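Local coordinates for putative glycerophosphodiester phosphodiesterase (Galdieria sulphuraria, PDB 2O55), which is a putative member of the glycerophosphodiester phosphodiesterase family, whose fold is a TIM-type barrel of parallel strands wrapped by helices, at residues T42-C47 with L111-K116. Numbering follows the deposited sequence.
With SO4 (sulfate ion), chain C.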
loop_
_atom_site.group_PDB
_atom_site.type_symbol
_atom_site.label_atom_id
_atom_site.label_comp_id
_atom_site.label_asym_id
_atom_site.label_seq_id
_atom_site.Cartn_x
_atom_site.Cartn_y
_atom_site.Cartn_z
ATOM N N THR A 42 -1.023 2.699 -1.253
ATOM C CA THR A 42 -2.418 2.995 -1.613
ATOM C C THR A 42 -3.227 1.729 -1.912
ATOM O O THR A 42 -2.668 0.649 -2.143
ATOM C CB THR A 42 -2.530 4.019 -2.763
ATOM O OG1 THR A 42 -3.858 4.536 -2.807
ATOM C CG2 THR A 42 -2.227 3.386 -4.073
ATOM N N ASP A 43 -4.547 1.888 -1.913
ATOM C CA ASP A 43 -5.473 0.770 -1.931
ATOM C C ASP A 43 -6.215 0.660 -3.263
ATOM O O ASP A 43 -7.040 1.511 -3.578
ATOM C CB ASP A 43 -6.480 0.958 -0.790
ATOM C CG ASP A 43 -5.800 1.171 0.583
ATOM O OD1 ASP A 43 -5.103 0.240 1.067
ATOM O OD2 ASP A 43 -5.986 2.267 1.179
ATOM N N LEU A 44 -5.930 -0.387 -4.037
ATOM C CA LEU A 44 -6.565 -0.584 -5.357
ATOM C C LEU A 44 -7.864 -1.359 -5.280
ATOM O O LEU A 44 -7.889 -2.465 -4.733
ATOM C CB LEU A 44 -5.643 -1.344 -6.313
ATOM C CG LEU A 44 -4.190 -0.924 -6.466
ATOM C CD1 LEU A 44 -3.579 -1.754 -7.576
ATOM C CD2 LEU A 44 -4.071 0.568 -6.759
ATOM N N ARG A 45 -8.937 -0.783 -5.827
ATOM C CA ARG A 45 -10.185 -1.523 -6.053
ATOM C C ARG A 45 -10.690 -1.207 -7.453
ATOM O O ARG A 45 -10.300 -0.193 -8.053
ATOM C CB ARG A 45 -11.268 -1.194 -5.006
ATOM C CG ARG A 45 -10.782 -1.086 -3.559
ATOM C CD ARG A 45 -11.892 -0.810 -2.580
ATOM N NE ARG A 45 -12.337 -2.044 -1.956
ATOM C CZ ARG A 45 -12.078 -2.392 -0.698
ATOM N NH1 ARG A 45 -11.391 -1.585 0.096
ATOM N NH2 ARG A 45 -12.519 -3.554 -0.224
ATOM N N VAL A 46 -11.564 -2.066 -7.968
ATOM C CA VAL A 46 -12.111 -1.905 -9.319
ATOM C C VAL A 46 -13.581 -1.502 -9.284
ATOM O O VAL A 46 -14.390 -2.167 -8.635
ATOM C CB VAL A 46 -11.947 -3.204 -10.139
ATOM C CG1 VAL A 46 -12.842 -3.190 -11.405
ATOM C CG2 VAL A 46 -10.476 -3.432 -10.483
ATOM N N CYS A 47 -13.909 -0.422 -9.994
ATOM C CA CYS A 47 -15.279 0.110 -10.042
ATOM C C CYS A 47 -16.099 -0.475 -11.178
ATOM O O CYS A 47 -15.559 -1.130 -12.060
ATOM C CB CYS A 47 -15.252 1.620 -10.181
ATOM S SG CYS A 47 -14.595 2.187 -11.774
ATOM N N LEU A 111 5.777 3.307 -5.312
ATOM C CA LEU A 111 4.467 3.007 -4.735
ATOM C C LEU A 111 4.338 1.575 -4.188
ATOM O O LEU A 111 4.861 0.601 -4.767
ATOM C CB LEU A 111 3.367 3.251 -5.769
ATOM C CG LEU A 111 3.455 4.513 -6.639
ATOM C CD1 LEU A 111 2.827 4.259 -7.993
ATOM C CD2 LEU A 111 2.814 5.744 -5.975
ATOM N N ASN A 112 3.635 1.463 -3.062
ATOM C CA ASN A 112 3.063 0.193 -2.638
ATOM C C ASN A 112 1.549 0.151 -2.905
ATOM O O ASN A 112 0.769 0.872 -2.284
ATOM C CB ASN A 112 3.370 -0.068 -1.177
ATOM C CG ASN A 112 4.854 -0.153 -0.902
ATOM O OD1 ASN A 112 5.658 -0.473 -1.778
ATOM N ND2 ASN A 112 5.227 0.128 0.327
ATOM N N LEU A 113 1.158 -0.697 -3.852
ATOM C CA LEU A 113 -0.234 -0.879 -4.204
ATOM C C LEU A 113 -0.809 -2.117 -3.521
ATOM O O LEU A 113 -0.380 -3.235 -3.820
ATOM C CB LEU A 113 -0.355 -1.016 -5.710
ATOM C CG LEU A 113 0.441 0.039 -6.485
ATOM C CD1 LEU A 113 0.343 -0.216 -7.971
ATOM C CD2 LEU A 113 -0.001 1.455 -6.171
ATOM N N GLU A 114 -1.756 -1.924 -2.589
ATOM C CA GLU A 114 -2.499 -3.061 -2.041
ATOM C C GLU A 114 -3.738 -3.433 -2.896
ATOM O O GLU A 114 -4.612 -2.596 -3.174
ATOM C CB GLU A 114 -2.870 -2.900 -0.555
ATOM C CG GLU A 114 -3.511 -4.188 -0.003
ATOM C CD GLU A 114 -3.898 -4.153 1.474
ATOM O OE1 GLU A 114 -3.881 -3.048 2.085
ATOM O OE2 GLU A 114 -4.225 -5.259 2.006
ATOM N N LEU A 115 -3.788 -4.692 -3.311
ATOM C CA LEU A 115 -4.976 -5.214 -3.938
ATOM C C LEU A 115 -6.034 -5.487 -2.861
ATOM O O LEU A 115 -6.072 -6.566 -2.273
ATOM C CB LEU A 115 -4.641 -6.477 -4.750
ATOM C CG LEU A 115 -3.378 -6.514 -5.638
ATOM C CD1 LEU A 115 -3.363 -7.778 -6.507
ATOM C CD2 LEU A 115 -3.246 -5.262 -6.509
ATOM N N LYS A 116 -6.853 -4.475 -2.594
ATOM C CA LYS A 116 -7.963 -4.583 -1.660
ATOM C C LYS A 116 -9.096 -5.306 -2.363
ATOM O O LYS A 116 -9.764 -4.770 -3.251
ATOM C CB LYS A 116 -8.394 -3.211 -1.143
ATOM C CG LYS A 116 -7.716 -2.777 0.151
ATOM C CD LYS A 116 -8.502 -3.222 1.367
ATOM C CE LYS A 116 -7.661 -3.130 2.643
ATOM N NZ LYS A 116 -8.447 -3.581 3.850
HETATM S S SO4 C . -8.517 -7.162 1.853
HETATM O O1 SO4 C . -8.899 -8.274 2.715
HETATM O O2 SO4 C . -9.236 -5.964 2.279
HETATM O O3 SO4 C . -7.068 -6.939 1.940
HETATM O O4 SO4 C . -8.872 -7.477 0.475
#
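Thr-42, Asp-43 and Leu-44 pair in parallel with Leu-113, Glu-114 and Leu-115, the two short strand segments diverging by 42°. Three backbone hydrogen bonds join them: Thr-42 N to Asn-112 O, Glu-114 N to Thr-42 O, and Leu-44 N to Glu-114 O at 2.7 Å. A fourth, Lys-116 N to Leu-44 O, is weak and bent (132° at the hydrogen), where strand 110-115 ends in an inverse gamma turn centred on Leu-115.

On the apolar side, which faces helix 95-104, Leu-44 crosses both leucines, its CD1 touching Leu-113 CB and Leu-115 CD2, 3.7 Å from the latter. Thr-42 and Leu-113 lie side by side, Thr-42 CG2 3.6 Å from Leu-113 CD2, while Thr-42 OG1 bonds Asn-24.

The Asp-43 and Glu-114 side faces the barrel interior near the C-terminal ends of the strands, where a sulfate sits. The Glu-114 chain, extended beyond CG, crosses that of Asp-43. Asp-43 OD1 and Glu-114 OE1 approach to 3.7 Å with carboxylate planes 53° apart, two acidic groups close together with no hydrogen bond between them; Asp-43 OD2 is held by Asn-24 ND2. Glu-114 OE2 comes within 3.3 Å of sulfate O3, a close approach and not a bond. Lys-116 bends at chi2 and sends NZ to sulfate O2 at 3.0 Å; Gly-117 N and His-150 NE2 also bind this ion, which probably comes from the crystallisation liquor. Lys-116 CB lies 3.6 Å above one face of the Arg-45 guanidinium, offset toward its rim, while Lys-116 NZ stays 5.2 Å from Arg-45 NH1.

The pairing joins neighbouring staves of the TIM barrel: strand 8-12 lies beyond 39-46, and strand 144-148 beyond 110-115. Strand 52-54 runs antiparallel to 39-46, its Ile-52 and Leu-54 touching Leu-44, and helix 95-104 packs on the leucine side through Leu-95 against Leu-44 and through Leu-98, Phe-99 and Ile-102 against Leu-111.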